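Local coordinates for protein denovo NTF2 (PDB 6W40) that adopts an NTF2-like fold built by enumerative de novo design of proteins with diverse pocket structures and assembles as two copies in the crystal, at the interface of chains A and B. Coordinates in Å, arbitrary orientation; residue numbers count along the deposited sequence, not the author numbering. Chains: chain A/B, Denovo NTF2.

Contacts 1 and 2 lie side by side in one A–B interface, the centres of their C-alpha atoms about 12 Å apart. Both draw on helix 2-18 of chain A: A:His7, A:Met11 and A:Ile14 serve contact 1, A:Leu8 and A:Met12 contact 2. Contact 1 adds strand 74-78 of chain A and meets helix 7-16 and 3-10 helix 17-19 of chain B; contact 2 meets its strand 70-78. Position 75 appears in each, from opposite chains, in keeping with an interface that departs from exact two-fold symmetry. Helix 2-18 thus engages separate elements of its neighbour, although the crystal alone does not establish a dimer in solution.

Contact 1: the interface of chains A and B. Residues chain A 7, 11, 14, 75, 77-78; chain B 10, 13-14, 17.
B:Lys17 lies across A:Ile14, A:Ile75 and A:Leu77 in a mixed, largely apolar interface, where helix 2-18 and strand 74-78 of chain A meet helix 7-16 and 3-10 helix 17-19 of chain B and help hold the two copies together in the crystal. The lysine acts mainly through its aliphatic stem. CD rests 3.7 Å from CG2 of A:Ile14. A bend about CG-CD (chi3 -70°) carries CE past A:Ile75 at about a right angle, 3.6 Å from its CG2 branch. A second bend, about CD-CE, turns the amine NZ back towards the preceding helix of its chain, 2.9 Å from the backbone O of B:Glu13, while CD2 of A:Leu77 borders the amine at 3.3 Å. On strand 74-78, the backbone O of A:Ile75 meets the CG2 methyl of B:Ile14 at 3.4 Å. The carboxylate OD2 of B:Asp10 is modelled 2.6 Å from the backbone O of A:Leu77; both are normally acceptors, so this pair is doubtful unless the acid is protonated. Close by, B:Glu13 and A:His7 meet tip to tip: the imidazole turns its NE2 edge to the CG methylene, which lies in the ring plane. The carboxylate is tilted 63° from the ring, without a clear salt bridge. The bent glutamate brings OE1 to 3.2 Å from the thioether SD of A:Met11. The patch thus probably helps set how chain B's N-terminal helix sits against chain A.

Contact 2: the interface of chains A and B. Residues chain A 8, 12; chain B 71-75.
A:Leu8 and A:Met12, one turn apart on helix 2-18, press onto B:Ile72 and its neighbours in a helix-on-strand interface that adds a largely apolar patch to the pairing of the two copies. The apolar contacts centre on the two branches of B:Ile72, which divide between the helix residues. CG1 turns to A:Met12, whose CG lies 3.6 Å away as the two side chains slide past each other in opposite directions. CG2, anti to the backbone N (CG1 chi1 -52°), faces A:Leu8 instead, 3.7 Å from its CG. The leucine's CD1 methyl reaches further along the strand and meets CG1 of B:Ile75 at 3.6 Å, again with the side chains running oppositely.

Its other methyl, CD2, abuts strand backbone: it sits 3.2 Å from the O of B:His73 and 3.4 Å from the O of B:Ile72. B:His73 departs from extended geometry (psi -29°), much as in a beta-bulge, which probably lets successive carbonyls come to the same methyl. The imidazole of B:His73 takes little part; the residue contributes mostly main chain. An alanine in place of A:Leu8 would probably open a gap between B:Ile72 and B:Ile75 and leave the two carbonyls without the methyl that covers them.

Polar contact is slight. The extended chi2 of A:Met12 (178°) sends its sulphur out to the strand, where the backbone N of B:Ile72 makes a weak, nearly straight hydrogen bond to SD over 3.6 Å. The same sulphur packs 4.0 Å from CA of B:Arg71, whose guanidinium points away from the helix. With shape and methyl packing doing most of the work, the site likely seats the N-terminal helix of chain A against the strand of chain B and steadies the asymmetric pair seen in the crystal.

Contact 1: the interface of chains A and B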
ATOM      1  N   HIS A   7      -5.756  12.955   2.657  0.76 40.91           N
ATOM      2  CA  HIS A   7      -5.642  11.573   3.109  0.76 47.94           C
ATOM      3  C   HIS A   7      -5.980  10.595   1.992  0.76 44.81           C
ATOM      4  O   HIS A   7      -5.351   9.536   1.876  0.76 34.62           O
ATOM      5  CB  HIS A   7      -6.542  11.341   4.318  0.76 43.81           C
ATOM      6  CG  HIS A   7      -5.942  10.428   5.338  0.76 56.89           C
ATOM      7  ND1 HIS A   7      -4.685  10.631   5.865  0.76 55.45           N
ATOM      8  CD2 HIS A   7      -6.420   9.305   5.924  0.76 71.56           C
ATOM      9  CE1 HIS A   7      -4.415   9.674   6.734  0.76 66.26           C
ATOM     10  NE2 HIS A   7      -5.452   8.858   6.789  0.76 74.68           N
ATOM     11  N   MET A  11      -3.281   7.621   0.576  1.00 45.91           N
ATOM     12  CA  MET A  11      -3.594   6.207   0.384  1.00 50.90           C
ATOM     13  C   MET A  11      -3.344   5.767  -1.053  1.00 45.04           C
ATOM     14  O   MET A  11      -2.810   4.678  -1.291  1.00 49.40           O
ATOM     15  CB  MET A  11      -5.045   5.932   0.778  1.00 46.98           C
ATOM     16  CG  MET A  11      -5.277   5.825   2.273  1.00 67.89           C
ATOM     17  SD  MET A  11      -4.540   4.334   2.971  1.00 85.43           S
ATOM     18  CE  MET A  11      -5.419   3.066   2.060  1.00 69.88           C
ATOM     19  N   ILE A  14       0.283   5.032  -1.501  1.00 40.61           N
ATOM     20  CA  ILE A  14       0.762   3.800  -0.877  1.00 47.56           C
ATOM     21  C   ILE A  14       0.435   2.594  -1.746  1.00 48.16           C
ATOM     22  O   ILE A  14       1.270   1.700  -1.932  1.00 53.11           O
ATOM     23  CB  ILE A  14       0.166   3.644   0.535  1.00 49.00           C
ATOM     24  CG1 ILE A  14       0.275   4.950   1.320  1.00 35.80           C
ATOM     25  CG2 ILE A  14       0.854   2.512   1.280  1.00 47.65           C
ATOM     26  CD1 ILE A  14       1.662   5.520   1.382  1.00 48.03           C
ATOM     27  N   ILE A  75       5.104   0.209   8.711  1.00 47.57           N
ATOM     28  CA  ILE A  75       4.742   1.465   8.063  1.00 37.87           C
ATOM     29  C   ILE A  75       4.104   2.381   9.096  1.00 40.70           C
ATOM     30  O   ILE A  75       3.274   1.946   9.901  1.00 55.58           O
ATOM     31  CB  ILE A  75       3.784   1.244   6.873  1.00 48.64           C
ATOM     32  CG1 ILE A  75       4.536   0.680   5.671  1.00 54.13           C
ATOM     33  CG2 ILE A  75       3.098   2.541   6.480  1.00 56.33           C
ATOM     34  CD1 ILE A  75       3.700   0.627   4.411  1.00 55.64           C
ATOM     35  N   LEU A  77       2.239   6.322   9.307  1.00 42.52           N
ATOM     36  CA  LEU A  77       1.676   7.462   8.594  1.00 42.13           C
ATOM     37  C   LEU A  77       1.661   8.650   9.548  1.00 41.55           C
ATOM     38  O   LEU A  77       0.900   8.662  10.521  1.00 50.51           O
ATOM     39  CB  LEU A  77       0.275   7.147   8.077  1.00 44.87           C
ATOM     40  CG  LEU A  77       0.039   7.408   6.589  1.00 54.34           C
ATOM     41  CD1 LEU A  77       1.058   6.649   5.754  1.00 54.64           C
ATOM     42  CD2 LEU A  77      -1.379   7.020   6.195  1.00 55.31           C
ATOM     43  N   ILE A  78       2.504   9.641   9.271  1.00 38.94           N
ATOM     44  CA  ILE A  78       2.646  10.799  10.145  1.00 31.76           C
ATOM     45  C   ILE A  78       2.269  12.052   9.371  1.00 43.09           C
ATOM     46  O   ILE A  78       3.136  12.735   8.814  1.00 43.45           O
ATOM     47  CB  ILE A  78       4.077  10.903  10.702  1.00 41.11           C
ATOM     48  CG1 ILE A  78       4.564   9.533  11.175  1.00 45.70           C
ATOM     49  CG2 ILE A  78       4.130  11.910  11.840  1.00 46.54           C
ATOM     50  CD1 ILE A  78       6.025   9.504  11.552  1.00 48.11           C
TER
ATOM     51  N   ASP B  10      -4.876   7.641  12.151  1.00 62.49           N
ATOM     52  CA  ASP B  10      -3.647   7.089  11.591  1.00 54.55           C
ATOM     53  C   ASP B  10      -3.513   5.604  11.904  1.00 50.41           C
ATOM     54  O   ASP B  10      -3.090   4.820  11.047  1.00 52.18           O
ATOM     55  CB  ASP B  10      -2.433   7.860  12.111  1.00 65.11           C
ATOM     56  CG  ASP B  10      -2.283   9.224  11.459  1.00 78.41           C
ATOM     57  OD1 ASP B  10      -2.860  10.203  11.976  1.00 89.14           O
ATOM     58  OD2 ASP B  10      -1.591   9.315  10.424  1.00 80.61           O
ATOM     59  N   GLU B  13      -5.718   3.644   9.657  1.00 55.08           N
ATOM     60  CA  GLU B  13      -5.187   3.658   8.298  1.00 53.01           C
ATOM     61  C   GLU B  13      -3.968   2.757   8.173  1.00 54.21           C
ATOM     62  O   GLU B  13      -3.832   2.022   7.187  1.00 54.47           O
ATOM     63  CB  GLU B  13      -4.845   5.087   7.889  1.00 50.37           C
ATOM     64  CG  GLU B  13      -6.056   5.983   7.772  1.00 59.74           C
ATOM     65  CD  GLU B  13      -6.778   5.812   6.455  1.00 65.89           C
ATOM     66  OE1 GLU B  13      -6.095   5.673   5.419  1.00 62.70           O
ATOM     67  OE2 GLU B  13      -8.027   5.813   6.455  1.00 81.95           O
ATOM     68  N   ILE B  14      -3.065   2.807   9.156  1.00 53.62           N
ATOM     69  CA  ILE B  14      -1.912   1.913   9.148  1.00 55.37           C
ATOM     70  C   ILE B  14      -2.375   0.463   9.135  1.00 61.60           C
ATOM     71  O   ILE B  14      -1.824  -0.371   8.407  1.00 66.65           O
ATOM     72  CB  ILE B  14      -0.992   2.212  10.347  1.00 49.05           C
ATOM     73  CG1 ILE B  14      -0.322   3.576  10.177  1.00 52.23           C
ATOM     74  CG2 ILE B  14       0.063   1.128  10.504  1.00 59.89           C
ATOM     75  CD1 ILE B  14       0.550   3.979  11.348  1.00 39.70           C
ATOM     76  N   LYS B  17      -3.201  -0.682   5.702  1.00 61.50           N
ATOM     77  CA  LYS B  17      -2.036  -0.852   4.846  1.00 67.40           C
ATOM     78  C   LYS B  17      -1.322  -2.180   5.062  1.00 69.23           C
ATOM     79  O   LYS B  17      -0.310  -2.428   4.398  1.00 78.90           O
ATOM     80  CB  LYS B  17      -1.070   0.317   5.049  1.00 63.75           C
ATOM     81  CG  LYS B  17      -1.610   1.635   4.510  1.00 61.21           C
ATOM     82  CD  LYS B  17      -0.597   2.759   4.634  1.00 67.51           C
ATOM     83  CE  LYS B  17      -0.394   3.172   6.081  1.00 72.17           C
ATOM     84  NZ  LYS B  17      -1.616   3.787   6.668  1.00 71.61           N
TER

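Contact 2: the interface of chains A and B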
ATOM      1  N   LEU A   8      -6.978  10.925   1.168  1.00 38.74           N
ATOM      2  CA  LEU A   8      -7.272  10.108  -0.005  1.00 43.30           C
ATOM      3  C   LEU A   8      -6.069  10.034  -0.934  1.00 45.32           C
ATOM      4  O   LEU A   8      -5.794   8.985  -1.528  1.00 47.43           O
ATOM      5  CB  LEU A   8      -8.478  10.673  -0.752  1.00 40.76           C
ATOM      6  CG  LEU A   8      -9.875  10.127  -0.453  1.00 41.63           C
ATOM      7  CD1 LEU A   8     -10.245  10.307   1.006  1.00 45.62           C
ATOM      8  CD2 LEU A   8     -10.883  10.818  -1.350  1.00 40.22           C
ATOM      9  N   MET A  12      -3.727   6.599  -2.026  1.00 43.86           N
ATOM     10  CA  MET A  12      -3.488   6.254  -3.424  1.00 50.54           C
ATOM     11  C   MET A  12      -2.000   6.153  -3.733  1.00 55.92           C
ATOM     12  O   MET A  12      -1.602   5.380  -4.613  1.00 56.19           O
ATOM     13  CB  MET A  12      -4.158   7.276  -4.343  1.00 44.02           C
ATOM     14  CG  MET A  12      -5.643   7.030  -4.563  1.00 50.03           C
ATOM     15  SD  MET A  12      -6.430   8.268  -5.612  1.00 61.55           S
ATOM     16  CE  MET A  12      -5.365   8.225  -7.052  1.00 66.58           C
TER
ATOM     17  N   ARG B  71      -8.173   3.657  -7.050  1.00 37.49           N
ATOM     18  CA  ARG B  71      -8.516   5.047  -6.788  1.00 32.52           C
ATOM     19  C   ARG B  71      -9.369   5.116  -5.531  1.00 30.70           C
ATOM     20  O   ARG B  71     -10.305   4.327  -5.372  1.00 38.17           O
ATOM     21  CB  ARG B  71      -9.259   5.655  -7.979  1.00 32.23           C
ATOM     22  CG  ARG B  71      -8.422   5.749  -9.245  1.00 33.63           C
ATOM     23  CD  ARG B  71      -9.239   5.399 -10.481  1.00 51.73           C
ATOM     24  NE  ARG B  71      -9.417   3.956 -10.633  1.00 53.04           N
ATOM     25  CZ  ARG B  71     -10.156   3.387 -11.581  1.00 55.24           C
ATOM     26  NH1 ARG B  71     -10.796   4.137 -12.467  1.00 56.80           N
ATOM     27  NH2 ARG B  71     -10.256   2.066 -11.642  1.00 46.95           N
ATOM     28  N   ILE B  72      -9.047   6.053  -4.644  1.00 31.79           N
ATOM     29  CA  ILE B  72      -9.756   6.220  -3.379  1.00 37.77           C
ATOM     30  C   ILE B  72     -10.694   7.413  -3.508  1.00 38.91           C
ATOM     31  O   ILE B  72     -10.253   8.537  -3.778  1.00 40.68           O
ATOM     32  CB  ILE B  72      -8.779   6.404  -2.207  1.00 36.35           C
ATOM     33  CG1 ILE B  72      -7.741   5.280  -2.200  1.00 34.81           C
ATOM     34  CG2 ILE B  72      -9.532   6.425  -0.885  1.00 28.95           C
ATOM     35  CD1 ILE B  72      -8.339   3.893  -2.082  1.00 41.08           C
ATOM     36  N   HIS B  73     -11.990   7.172  -3.312  1.00 39.73           N
ATOM     37  CA  HIS B  73     -13.005   8.210  -3.454  1.00 41.25           C
ATOM     38  C   HIS B  73     -13.498   8.767  -2.127  1.00 43.41           C
ATOM     39  O   HIS B  73     -13.905   9.933  -2.076  1.00 40.49           O
ATOM     40  CB  HIS B  73     -14.209   7.676  -4.239  1.00 34.21           C
ATOM     41  CG  HIS B  73     -13.928   7.433  -5.688  1.00 41.44           C
ATOM     42  ND1 HIS B  73     -12.780   7.874  -6.309  1.00 47.75           N
ATOM     43  CD2 HIS B  73     -14.650   6.796  -6.641  1.00 35.99           C
ATOM     44  CE1 HIS B  73     -12.805   7.518  -7.581  1.00 49.37           C
ATOM     45  NE2 HIS B  73     -13.929   6.863  -7.808  1.00 44.39           N
ATOM     46  N   ASP B  74     -13.480   7.976  -1.057  1.00 37.18           N
ATOM     47  CA  ASP B  74     -14.024   8.430   0.215  1.00 38.63           C
ATOM     48  C   ASP B  74     -13.401   7.625   1.346  1.00 38.04           C
ATOM     49  O   ASP B  74     -13.214   6.412   1.223  1.00 39.39           O
ATOM     50  CB  ASP B  74     -15.553   8.294   0.241  1.00 38.05           C
ATOM     51  CG  ASP B  74     -16.182   8.961   1.451  1.00 53.35           C
ATOM     52  OD1 ASP B  74     -15.457   9.637   2.212  1.00 62.04           O
ATOM     53  OD2 ASP B  74     -17.407   8.810   1.641  1.00 57.48           O
ATOM     54  N   ILE B  75     -13.082   8.314   2.441  1.00 36.96           N
ATOM     55  CA  ILE B  75     -12.582   7.695   3.663  1.00 32.70           C
ATOM     56  C   ILE B  75     -13.321   8.318   4.838  1.00 37.55           C
ATOM     57  O   ILE B  75     -13.369   9.546   4.964  1.00 33.31           O
ATOM     58  CB  ILE B  75     -11.060   7.874   3.827  1.00 40.47           C
ATOM     59  CG1 ILE B  75     -10.301   7.143   2.717  1.00 42.76           C
ATOM     60  CG2 ILE B  75     -10.606   7.369   5.186  1.00 42.02           C
ATOM     61  CD1 ILE B  75      -8.799   7.335   2.781  1.00 45.30           C
TER